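Local coordinates for flagellar brake protein YcgR (Escherichia coli K-12, PDB 5Y6H) that acts as a c-di-GMP-dependent flagellar brake, its N-terminal domain, the part described here, being involved in binding the motor protein FliG, at residues 34-39 and 61-65. Coordinates in Å, arbitrary orientation, origin at the centre of the assembly. Numbering follows the deposited sequence.
Sequences WNGGQL and DNIAV
A two-residue beta hairpin turn presents a tryptophan to the side of a helix. Trp34 ends one strand and Gly37 begins the next, and the two close the hairpin with a pair of backbone hydrogen bonds, Trp34 N to Gly37 O (3.0 Å) and Gly37 N to Trp34 O (3.2 Å). With chi1 at 64° (p) and chi2 at 100°, the indole of Trp34 lies against helix 61-65: Val65 CG2 lies over one face of the six-membered ring, 20° off its normal, a CH-pi contact, while Trp34 NE1 approaches Ala64 CB at 3.6 Å. Asn35 and Gly36 form the turn, Gly36 with phi 137° and psi -17°, a conformation that calls for glycine. Gly37 is nearly fully extended (phi 177°, psi -170°), and its missing side chain makes room for the indole, since a CB there would clash with Trp34 CZ2. Gln38 directs its CB away from the helix, but one water donates to both Gln38 O (3.0 Å) and Asp61 OD2 (2.7 Å). Leu39 turns back toward the helix, its CD2 lying 3.4 Å from Val65 CG2, 3.9 Å from Asp61 CB and 3.6 Å from Asn62 OD1, which accepts a hydrogen bond from Gly56 N. The CA atoms of Trp34 and Val65 are 6.9 Å apart, those of Leu39 and Asp61 6.7 Å; the axes of strand 37-39 and helix 61-65 approach to 8.8 Å, with a signed crossing angle of -115°. Helix 59-67 thus packs on the hairpin of strands 30-34 and 37-47 in the antiparallel sheet of the PilZN domain, with Ala68 also touching Trp34 and Leu89 meeting Val65.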
loop_
_atom_site.group_PDB
_atom_site.type_symbol
_atom_site.label_atom_id
_atom_site.label_comp_id
_atom_site.label_asym_id
_atom_site.label_seq_id
_atom_site.Cartn_x
_atom_site.Cartn_y
_atom_site.Cartn_z
ATOM N N TRP A 34 -7.648 3.071 -7.700
ATOM C CA TRP A 34 -8.277 1.983 -8.433
ATOM C C TRP A 34 -9.020 2.558 -9.630
ATOM O O TRP A 34 -9.137 3.774 -9.792
ATOM C CB TRP A 34 -9.234 1.181 -7.541
ATOM C CG TRP A 34 -10.408 1.979 -7.051
ATOM C CD1 TRP A 34 -11.680 1.966 -7.551
ATOM C CD2 TRP A 34 -10.417 2.907 -5.962
ATOM N NE1 TRP A 34 -12.477 2.831 -6.839
ATOM C CE2 TRP A 34 -11.724 3.421 -5.858
ATOM C CE3 TRP A 34 -9.442 3.357 -5.067
ATOM C CZ2 TRP A 34 -12.082 4.358 -4.892
ATOM C CZ3 TRP A 34 -9.802 4.284 -4.107
ATOM C CH2 TRP A 34 -11.108 4.776 -4.028
ATOM N N ASN A 35 -9.520 1.663 -10.481
ATOM C CA ASN A 35 -10.323 2.084 -11.620
ATOM C C ASN A 35 -11.631 2.690 -11.124
ATOM O O ASN A 35 -12.609 1.969 -10.902
ATOM C CB ASN A 35 -10.587 0.904 -12.561
ATOM C CG ASN A 35 -11.159 1.342 -13.890
ATOM O OD1 ASN A 35 -10.976 2.485 -14.303
ATOM N ND2 ASN A 35 -11.854 0.436 -14.567
ATOM N N GLY A 36 -11.650 4.004 -10.912
ATOM C CA GLY A 36 -12.846 4.649 -10.407
ATOM C C GLY A 36 -12.637 5.685 -9.316
ATOM O O GLY A 36 -13.538 6.488 -9.063
ATOM N N GLY A 37 -11.483 5.690 -8.657
ATOM C CA GLY A 37 -11.265 6.680 -7.617
ATOM C C GLY A 37 -9.933 6.495 -6.921
ATOM O O GLY A 37 -9.079 5.722 -7.362
ATOM N N GLN A 38 -9.768 7.240 -5.825
ATOM C CA GLN A 38 -8.566 7.189 -5.001
ATOM C C GLN A 38 -8.914 7.607 -3.576
ATOM O O GLN A 38 -9.919 8.282 -3.336
ATOM C CB GLN A 38 -7.449 8.080 -5.560
ATOM C CG GLN A 38 -7.780 9.560 -5.592
ATOM C CD GLN A 38 -6.604 10.406 -6.040
ATOM O OE1 GLN A 38 -6.009 11.133 -5.244
ATOM N NE2 GLN A 38 -6.260 10.312 -7.320
ATOM N N LEU A 39 -8.072 7.195 -2.627
ATOM C CA LEU A 39 -8.238 7.602 -1.235
ATOM C C LEU A 39 -6.876 7.669 -0.559
ATOM O O LEU A 39 -5.889 7.115 -1.047
ATOM C CB LEU A 39 -9.175 6.655 -0.463
ATOM C CG LEU A 39 -8.776 5.201 -0.178
ATOM C CD1 LEU A 39 -7.901 5.054 1.070
ATOM C CD2 LEU A 39 -10.025 4.345 -0.028
ATOM N N ASP A 61 -15.741 5.290 -0.719
ATOM C CA ASP A 61 -14.416 4.965 -1.244
ATOM C C ASP A 61 -13.941 3.610 -0.739
ATOM O O ASP A 61 -13.352 2.828 -1.495
ATOM C CB ASP A 61 -13.408 6.047 -0.858
ATOM C CG ASP A 61 -13.675 7.368 -1.541
ATOM O OD1 ASP A 61 -14.405 7.381 -2.555
ATOM O OD2 ASP A 61 -13.149 8.394 -1.061
ATOM N N ASN A 62 -14.180 3.318 0.539
ATOM C CA ASN A 62 -13.747 2.042 1.093
ATOM C C ASN A 62 -14.496 0.878 0.454
ATOM O O ASN A 62 -13.895 -0.157 0.138
ATOM C CB ASN A 62 -13.927 2.059 2.609
ATOM C CG ASN A 62 -13.133 3.173 3.265
ATOM O OD1 ASN A 62 -12.008 3.466 2.852
ATOM N ND2 ASN A 62 -13.716 3.811 4.273
ATOM N N ILE A 63 -15.804 1.036 0.238
ATOM C CA ILE A 63 -16.585 -0.003 -0.433
ATOM C C ILE A 63 -16.094 -0.211 -1.861
ATOM O O ILE A 63 -15.993 -1.349 -2.338
ATOM C CB ILE A 63 -18.083 0.352 -0.397
ATOM C CG1 ILE A 63 -18.573 0.409 1.050
ATOM C CG2 ILE A 63 -18.889 -0.657 -1.196
ATOM C CD1 ILE A 63 -19.944 1.021 1.206
ATOM N N ALA A 64 -15.791 0.883 -2.569
ATOM C CA ALA A 64 -15.279 0.762 -3.932
ATOM C C ALA A 64 -13.958 0.005 -3.959
ATOM O O ALA A 64 -13.747 -0.860 -4.818
ATOM C CB ALA A 64 -15.113 2.148 -4.556
ATOM N N VAL A 65 -13.078 0.321 -3.014
ATOM C CA VAL A 65 -11.770 -0.324 -2.931
ATOM C C VAL A 65 -11.830 -1.806 -2.555
ATOM O O VAL A 65 -10.913 -2.563 -2.872
ATOM C CB VAL A 65 -10.851 0.405 -1.932
ATOM C CG1 VAL A 65 -9.485 -0.262 -1.886
ATOM C CG2 VAL A 65 -10.723 1.874 -2.304
HETATM O O HOH W 1 -11.812 10.324 -2.310
#